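Phenolpthiocerol synthesis type-I polyketide synthase ppsA (Mycobacterium bovis, PDB 7AKC) probably takes part in building the lipid core of phthiocerols and phenolphthiocerols, with this chain being the acyltransferase domain that handles the extender units. Local coordinates at residues V24-G29 and P295-A300; G86-Q91 and E129-T134; V116-V121 and I239-T244. One frame throughout, in Å; residues are numbered along the deposited sequence.

Contact 1: residues V24-G29 and P295-A300; sequences VFVYSG and PLLTQA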
loop_
_atom_site.group_PDB
_atom_site.type_symbol
_atom_site.label_atom_id
_atom_site.label_comp_id
_atom_site.label_asym_id
_atom_site.label_seq_id
_atom_site.Cartn_x
_atom_site.Cartn_y
_atom_site.Cartn_z
ATOM N N VAL A 24 -13.667 -2.188 7.828
ATOM C CA VAL A 24 -12.448 -2.542 7.098
ATOM C C VAL A 24 -11.264 -1.960 7.796
ATOM O O VAL A 24 -11.285 -0.777 8.122
ATOM C CB VAL A 24 -12.464 -2.016 5.657
ATOM C CG1 VAL A 24 -11.272 -2.557 4.872
ATOM C CG2 VAL A 24 -13.779 -2.359 4.954
ATOM N N PHE A 25 -10.198 -2.744 7.957
ATOM C CA PHE A 25 -8.958 -2.214 8.529
ATOM C C PHE A 25 -8.020 -2.028 7.369
ATOM O O PHE A 25 -7.834 -2.946 6.579
ATOM C CB PHE A 25 -8.362 -3.164 9.579
ATOM C CG PHE A 25 -8.994 -3.075 10.964
ATOM C CD1 PHE A 25 -10.253 -2.521 11.144
ATOM C CD2 PHE A 25 -8.312 -3.525 12.091
ATOM C CE1 PHE A 25 -10.835 -2.463 12.415
ATOM C CE2 PHE A 25 -8.884 -3.430 13.364
ATOM C CZ PHE A 25 -10.141 -2.904 13.525
ATOM N N VAL A 26 -7.443 -0.832 7.248
ATOM C CA VAL A 26 -6.553 -0.484 6.158
ATOM C C VAL A 26 -5.123 -0.325 6.681
ATOM O O VAL A 26 -4.902 0.428 7.620
ATOM C CB VAL A 26 -7.031 0.771 5.401
ATOM C CG1 VAL A 26 -6.077 1.087 4.251
ATOM C CG2 VAL A 26 -8.475 0.596 4.877
ATOM N N TYR A 27 -4.170 -1.049 6.076
ATOM C CA TYR A 27 -2.776 -1.031 6.492
ATOM C C TYR A 27 -1.951 -0.309 5.461
ATOM O O TYR A 27 -1.839 -0.792 4.338
ATOM C CB TYR A 27 -2.275 -2.466 6.698
ATOM C CG TYR A 27 -3.024 -3.120 7.833
ATOM C CD1 TYR A 27 -2.595 -2.979 9.145
ATOM C CD2 TYR A 27 -4.231 -3.774 7.608
ATOM C CE1 TYR A 27 -3.310 -3.535 10.202
ATOM C CE2 TYR A 27 -4.996 -4.271 8.665
ATOM C CZ TYR A 27 -4.520 -4.170 9.961
ATOM O OH TYR A 27 -5.238 -4.696 10.999
ATOM N N SER A 28 -1.384 0.846 5.823
ATOM C CA SER A 28 -0.603 1.617 4.856
ATOM C C SER A 28 0.797 1.004 4.677
ATOM O O SER A 28 1.270 0.289 5.569
ATOM C CB SER A 28 -0.509 3.072 5.303
ATOM O OG SER A 28 0.322 3.218 6.440
ATOM N N GLY A 29 1.460 1.337 3.561
ATOM C CA GLY A 29 2.794 0.838 3.248
ATOM C C GLY A 29 3.925 1.517 3.986
ATOM O O GLY A 29 4.749 0.851 4.623
ATOM N N PRO A 295 -3.018 9.371 10.303
ATOM C CA PRO A 295 -3.828 9.103 9.096
ATOM C C PRO A 295 -3.348 9.798 7.826
ATOM O O PRO A 295 -3.273 11.018 7.772
ATOM C CB PRO A 295 -5.226 9.579 9.503
ATOM C CG PRO A 295 -4.965 10.633 10.521
ATOM C CD PRO A 295 -3.756 10.181 11.287
ATOM N N LEU A 296 -2.964 9.024 6.830
ATOM C CA LEU A 296 -2.474 9.550 5.560
ATOM C C LEU A 296 -3.326 9.127 4.352
ATOM O O LEU A 296 -3.274 9.780 3.315
ATOM C CB LEU A 296 -1.032 9.099 5.341
ATOM C CG LEU A 296 -0.042 9.675 6.343
ATOM C CD1 LEU A 296 1.300 8.973 6.263
ATOM C CD2 LEU A 296 0.073 11.187 6.197
ATOM N N LEU A 297 -4.103 8.056 4.494
ATOM C CA LEU A 297 -4.945 7.536 3.415
ATOM C C LEU A 297 -6.425 7.885 3.582
ATOM O O LEU A 297 -7.208 7.511 2.706
ATOM C CB LEU A 297 -4.776 6.003 3.325
ATOM C CG LEU A 297 -3.334 5.483 3.097
ATOM C CD1 LEU A 297 -3.265 3.965 3.196
ATOM C CD2 LEU A 297 -2.788 5.932 1.767
ATOM N N THR A 298 -6.824 8.575 4.689
ATOM C CA THR A 298 -8.254 8.802 4.903
ATOM C C THR A 298 -8.923 9.606 3.794
ATOM O O THR A 298 -10.006 9.197 3.361
ATOM C CB THR A 298 -8.547 9.356 6.287
ATOM O OG1 THR A 298 -7.916 10.629 6.464
ATOM C CG2 THR A 298 -8.119 8.386 7.349
ATOM N N GLN A 299 -8.294 10.678 3.292
ATOM C CA GLN A 299 -8.929 11.447 2.214
ATOM C C GLN A 299 -8.976 10.645 0.911
ATOM O O GLN A 299 -9.985 10.715 0.213
ATOM C CB GLN A 299 -8.343 12.852 2.025
ATOM C CG GLN A 299 -9.244 13.743 1.152
ATOM C CD GLN A 299 -10.565 14.130 1.811
ATOM O OE1 GLN A 299 -10.602 14.674 2.932
ATOM N NE2 GLN A 299 -11.674 13.914 1.110
ATOM N N ALA A 300 -7.966 9.799 0.629
ATOM C CA ALA A 300 -8.000 8.932 -0.561
ATOM C C ALA A 300 -9.160 7.962 -0.494
ATOM O O ALA A 300 -9.786 7.668 -1.521
ATOM C CB ALA A 300 -6.705 8.143 -0.690
#
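In the acyltransferase's parallel sheet, Val26, on the middle strand 23-27, and Ser28, just past its end, both meet Leu297 from the turn leading into helix 298-308. One methyl makes the contact: Leu297 CD1 lies 3.6 Å from Ser28 CB and 3.9 Å from Ser28 CA, so it rests against the backbone where the strand ends. The same methyl reaches Val26 CG1 more loosely, at 4.2 Å. Leu297 CG stands anti to its own carbonyl carbon (chi1 -58°), and the extended second torsion carries CD1 outward to the strand. Ser28 offers its carbon side here; its OG is farther from CD1 than its CB is. No hydrogen bond crosses between the segments, and the buried surface is 112 Å², which marks a small apolar contact. Leu297 is also held through its backbone: its N and that of Leu296 bond to the two carboxylate oxygens of Glu290, in the adjacent strand. Tyr27 points away from Leu297, and its ring touches helix 115-121 on the sheet's other face. Val26 also shares a backbone bond with Ile289. Such an inner parallel strand with helical cover on both faces is typical of a three-layer alpha/beta fold.

Contact 2: residues G86-Q91 and E129-T134; sequences GLIGMQ and EGLRVT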
loop_
_atom_site.group_PDB
_atom_site.type_symbol
_atom_site.label_atom_id
_atom_site.label_comp_id
_atom_site.label_asym_id
_atom_site.label_seq_id
_atom_site.Cartn_x
_atom_site.Cartn_y
_atom_site.Cartn_z
ATOM N N GLY A 86 9.311 -1.697 12.737
ATOM C CA GLY A 86 8.550 -0.903 13.695
ATOM C C GLY A 86 7.154 -0.609 13.149
ATOM O O GLY A 86 6.175 -0.623 13.905
ATOM N N LEU A 87 7.041 -0.369 11.824
ATOM C CA LEU A 87 5.730 -0.139 11.217
ATOM C C LEU A 87 4.791 -1.349 11.380
ATOM O O LEU A 87 3.721 -1.192 11.992
ATOM C CB LEU A 87 5.864 0.294 9.753
ATOM C CG LEU A 87 6.294 1.748 9.568
ATOM C CD1 LEU A 87 6.639 2.057 8.119
ATOM C CD2 LEU A 87 5.222 2.685 10.058
ATOM N N ILE A 88 5.199 -2.560 10.932
ATOM C CA ILE A 88 4.332 -3.745 11.083
ATOM C C ILE A 88 4.131 -4.134 12.564
ATOM O O ILE A 88 3.055 -4.601 12.931
ATOM C CB ILE A 88 4.772 -4.951 10.218
ATOM C CG1 ILE A 88 3.712 -6.079 10.238
ATOM C CG2 ILE A 88 6.161 -5.449 10.632
ATOM C CD1 ILE A 88 3.991 -7.249 9.358
ATOM N N GLY A 89 5.110 -3.854 13.425
ATOM C CA GLY A 89 4.965 -4.128 14.856
ATOM C C GLY A 89 3.838 -3.298 15.438
ATOM O O GLY A 89 2.919 -3.825 16.057
ATOM N N MET A 90 3.849 -2.009 15.098
ATOM C CA MET A 90 2.851 -1.029 15.507
ATOM C C MET A 90 1.486 -1.359 14.903
ATOM O O MET A 90 0.487 -1.243 15.598
ATOM C CB MET A 90 3.312 0.372 15.081
ATOM C CG MET A 90 2.445 1.474 15.589
ATOM S SD MET A 90 2.905 2.023 17.254
ATOM C CE MET A 90 1.701 3.278 17.460
ATOM N N GLN A 91 1.441 -1.825 13.646
ATOM C CA GLN A 91 0.186 -2.209 12.988
ATOM C C GLN A 91 -0.468 -3.419 13.697
ATOM O O GLN A 91 -1.645 -3.369 14.035
ATOM C CB GLN A 91 0.411 -2.487 11.492
ATOM C CG GLN A 91 0.602 -1.214 10.654
ATOM C CD GLN A 91 1.126 -1.531 9.270
ATOM O OE1 GLN A 91 1.842 -2.506 9.070
ATOM N NE2 GLN A 91 0.774 -0.733 8.264
ATOM N N GLU A 129 5.824 -15.137 10.146
ATOM C CA GLU A 129 5.955 -15.189 8.686
ATOM C C GLU A 129 5.877 -13.804 8.067
ATOM O O GLU A 129 6.633 -13.522 7.147
ATOM C CB GLU A 129 4.915 -16.126 8.045
ATOM C CG GLU A 129 5.368 -17.576 7.995
ATOM C CD GLU A 129 4.300 -18.587 7.623
ATOM O OE1 GLU A 129 3.117 -18.196 7.509
ATOM O OE2 GLU A 129 4.646 -19.785 7.487
ATOM N N GLY A 130 5.015 -12.945 8.606
ATOM C CA GLY A 130 4.870 -11.569 8.149
ATOM C C GLY A 130 6.152 -10.801 8.418
ATOM O O GLY A 130 6.682 -10.136 7.529
ATOM N N LEU A 131 6.703 -10.959 9.629
ATOM C CA LEU A 131 7.970 -10.322 9.987
ATOM C C LEU A 131 9.122 -10.847 9.142
ATOM O O LEU A 131 10.053 -10.100 8.872
ATOM C CB LEU A 131 8.307 -10.523 11.474
ATOM C CG LEU A 131 7.329 -9.923 12.482
ATOM C CD1 LEU A 131 7.762 -10.201 13.884
ATOM C CD2 LEU A 131 7.143 -8.444 12.270
ATOM N N ARG A 132 9.059 -12.110 8.711
ATOM C CA ARG A 132 10.092 -12.715 7.886
ATOM C C ARG A 132 10.006 -12.132 6.481
ATOM O O ARG A 132 11.038 -11.767 5.915
ATOM C CB ARG A 132 9.917 -14.226 7.833
ATOM C CG ARG A 132 11.126 -14.949 7.249
ATOM C CD ARG A 132 10.635 -16.220 6.601
ATOM N NE ARG A 132 11.637 -16.837 5.733
ATOM C CZ ARG A 132 11.423 -17.943 5.024
ATOM N NH1 ARG A 132 12.392 -18.459 4.280
ATOM N NH2 ARG A 132 10.237 -18.546 5.060
ATOM N N VAL A 133 8.788 -11.963 5.937
ATOM C CA VAL A 133 8.637 -11.317 4.628
ATOM C C VAL A 133 9.165 -9.873 4.709
ATOM O O VAL A 133 9.952 -9.470 3.869
ATOM C CB VAL A 133 7.175 -11.359 4.115
ATOM C CG1 VAL A 133 7.016 -10.510 2.859
ATOM C CG2 VAL A 133 6.751 -12.787 3.840
ATOM N N THR A 134 8.821 -9.166 5.797
ATOM C CA THR A 134 9.229 -7.785 6.017
ATOM C C THR A 134 10.731 -7.657 6.044
ATOM O O THR A 134 11.267 -6.881 5.273
ATOM C CB THR A 134 8.582 -7.214 7.295
ATOM O OG1 THR A 134 7.160 -7.359 7.187
ATOM C CG2 THR A 134 8.919 -5.740 7.481
#
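Ile88 has CG1 anti to its backbone N (chi1 -171°) and an extended second torsion, which together drive CD1 straight out of helix 79-100 toward Gly130 and Thr134 of helix 127-141. The same first torsion leaves CG2 between the backbone N and the carbonyl carbon, where it meets Leu131. CD1 comes within 4.3 Å of Gly130 C, where the partner helix has no side chain to intervene, and 3.8 Å from Thr134 OG1. The other branch, CG2, touches Leu131 CD2 at 3.6 Å and also brushes Thr134; Leu131 starts out to one side of the contact and brings this methyl back to it from the exposed border. The two helix segments run nearly antiparallel, at 157°, with their axes 10.6 Å apart at closest approach, and Ile88 fills that spacing together with Leu131 and Thr134. Ala117 of helix 115-121 also touches this isoleucine, while Val116 of that helix packs on Thr134. Thr134 OG1 donates a 2.8 Å hydrogen bond to Gly130 O, one turn back in its own helix, approaching from 41° out of the carbonyl plane. Gly130 O also accepts the ordinary helical bond from Thr134 N, so one carbonyl oxygen is gripped by two donors from a single residue. The hydroxyl proton is therefore spent within its own helix, and what OG1 presents to Ile88 is a van der Waals surface: a polar atom is satisfied locally, and the contact between the helices depends on shape and dispersion instead of directional bonds.

Contact 3: residues V116-V121 and I239-T244; sequences VAAAVV and IGIIST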
loop_
_atom_site.group_PDB
_atom_site.type_symbol
_atom_site.label_atom_id
_atom_site.label_comp_id
_atom_site.label_asym_id
_atom_site.label_seq_id
_atom_site.Cartn_x
_atom_site.Cartn_y
_atom_site.Cartn_z
ATOM N N VAL A 116 1.547 -6.974 3.668
ATOM C CA VAL A 116 2.089 -8.034 4.548
ATOM C C VAL A 116 1.295 -8.055 5.858
ATOM O O VAL A 116 0.800 -9.118 6.264
ATOM C CB VAL A 116 3.602 -7.892 4.826
ATOM C CG1 VAL A 116 4.044 -8.855 5.933
ATOM C CG2 VAL A 116 4.398 -8.146 3.566
ATOM N N ALA A 117 1.143 -6.886 6.506
ATOM C CA ALA A 117 0.422 -6.834 7.787
ATOM C C ALA A 117 -1.034 -7.222 7.645
ATOM O O ALA A 117 -1.582 -7.877 8.541
ATOM C CB ALA A 117 0.542 -5.452 8.405
ATOM N N ALA A 118 -1.657 -6.841 6.517
ATOM C CA ALA A 118 -3.047 -7.177 6.223
ATOM C C ALA A 118 -3.156 -8.682 6.032
ATOM O O ALA A 118 -4.083 -9.281 6.571
ATOM C CB ALA A 118 -3.528 -6.445 4.961
ATOM N N ALA A 119 -2.196 -9.318 5.337
ATOM C CA ALA A 119 -2.200 -10.782 5.186
ATOM C C ALA A 119 -2.062 -11.467 6.519
ATOM O O ALA A 119 -2.654 -12.530 6.701
ATOM C CB ALA A 119 -1.092 -11.241 4.251
ATOM N N VAL A 120 -1.287 -10.887 7.463
ATOM C CA VAL A 120 -1.152 -11.471 8.804
ATOM C C VAL A 120 -2.468 -11.360 9.580
ATOM O O VAL A 120 -2.891 -12.334 10.207
ATOM C CB VAL A 120 0.020 -10.837 9.596
ATOM C CG1 VAL A 120 0.025 -11.301 11.052
ATOM C CG2 VAL A 120 1.350 -11.160 8.940
ATOM N N VAL A 121 -3.093 -10.170 9.575
ATOM C CA VAL A 121 -4.351 -9.949 10.298
ATOM C C VAL A 121 -5.489 -10.802 9.729
ATOM O O VAL A 121 -6.328 -11.302 10.485
ATOM C CB VAL A 121 -4.716 -8.452 10.381
ATOM C CG1 VAL A 121 -6.121 -8.249 10.941
ATOM C CG2 VAL A 121 -3.698 -7.702 11.221
ATOM N N ILE A 239 -10.219 -14.119 7.682
ATOM C CA ILE A 239 -10.965 -12.876 7.496
ATOM C C ILE A 239 -10.788 -12.465 6.026
ATOM O O ILE A 239 -9.726 -12.699 5.447
ATOM C CB ILE A 239 -10.403 -11.799 8.462
ATOM C CG1 ILE A 239 -10.628 -12.204 9.926
ATOM C CG2 ILE A 239 -10.960 -10.406 8.191
ATOM C CD1 ILE A 239 -9.798 -11.361 10.885
ATOM N N GLY A 240 -11.811 -11.863 5.433
ATOM C CA GLY A 240 -11.717 -11.390 4.050
ATOM C C GLY A 240 -10.594 -10.397 3.819
ATOM O O GLY A 240 -10.267 -9.613 4.701
ATOM N N ILE A 241 -9.957 -10.470 2.657
ATOM C CA ILE A 241 -8.905 -9.552 2.283
ATOM C C ILE A 241 -9.025 -9.255 0.801
ATOM O O ILE A 241 -9.331 -10.154 0.001
ATOM C CB ILE A 241 -7.509 -10.123 2.629
ATOM C CG1 ILE A 241 -6.380 -9.160 2.156
ATOM C CG2 ILE A 241 -7.327 -11.557 2.110
ATOM C CD1 ILE A 241 -5.073 -9.387 2.844
ATOM N N ILE A 242 -8.922 -7.980 0.474
ATOM C CA ILE A 242 -8.850 -7.557 -0.907
ATOM C C ILE A 242 -7.410 -7.147 -1.138
ATOM O O ILE A 242 -6.887 -6.246 -0.456
ATOM C CB ILE A 242 -9.818 -6.434 -1.309
ATOM C CG1 ILE A 242 -11.268 -6.809 -0.913
ATOM C CG2 ILE A 242 -9.669 -6.132 -2.810
ATOM C CD1 ILE A 242 -12.256 -5.762 -1.217
ATOM N N SER A 243 -6.718 -7.868 -2.022
ATOM C CA SER A 243 -5.333 -7.507 -2.348
ATOM C C SER A 243 -5.311 -6.265 -3.233
ATOM O O SER A 243 -6.181 -6.076 -4.072
ATOM C CB SER A 243 -4.682 -8.652 -3.113
ATOM O OG SER A 243 -3.343 -8.359 -3.472
ATOM N N THR A 244 -4.281 -5.450 -3.083
ATOM C CA THR A 244 -4.052 -4.307 -3.954
ATOM C C THR A 244 -2.957 -4.647 -4.997
ATOM O O THR A 244 -2.536 -3.768 -5.781
ATOM C CB THR A 244 -3.631 -3.090 -3.110
ATOM O OG1 THR A 244 -2.444 -3.389 -2.328
ATOM C CG2 THR A 244 -4.793 -2.562 -2.211
#
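Ile241 and Ile239 lean on helix 115-121, which follows strand 107-110 through a turn matching the GxSxG nucleophile-elbow pattern (Gly110, Ser112, Gly114), consistent with the acyltransferase fold. The tight half is the Ile241 side. Its CG1 is anti to the backbone N (chi1 177°), and the extended chain sets CD1 against the peptide link between two buried alanines, 3.8 Å from Ala118 C and equally far from Ala119 N. Ala118 CB closes in on the same methyl at 3.9 Å. The small Ala118 side chain and the bare Ala118-Ala119 peptide form this surface; Ala119 CA and Ile241 CA are 7.4 Å apart. Val108, in the neighbouring strand, touches both Ala118 and Ile241 and so continues the apolar layer. The segment is anchored beyond Ile241 as well: Ser243 OG and Thr244 N bond to the two carboxylate oxygens of Glu115, at the start of the helix.

The Ile239 side is looser in its side-chain packing, despite one close contact. In place of the buried alanines stands partly exposed Val121, whose side chain comes no nearer than 4.8 Å to the other segment. What tethers this end is a backbone hydrogen bond between Ile239 and Ala122, just past the helix and beside the short, irregular edge strand 240-242. The close contact falls on the helix backbone: Ile239 CD1 lies 3.5 Å from Val121 O.

Overall arrangement
From the N terminus the chain enters strand 23-27, and contact 1 closes the longest loop by bringing residues 295-300 back to it, with 265 residues between. Contacts 2 and 3 both nest inside that loop. They cross each other: helix 79-100 leads, residues 116-121 open contact 3 before 129-134 close contact 2, and 239-244 close contact 3 last. Helix 115-121, a partner in contact 3, also packs on both helices of contact 2: Ala117 against Gln91, and Val116 and Val120 against Gly130. Contacts 1 and 3 reach the same parallel sheet, joined through Tyr27 on Ala118. A probable hydrogen bond from Gln91 NE2 to Ser28 O, 2.9 Å, ties contact 2's helix to contact 1's strand end.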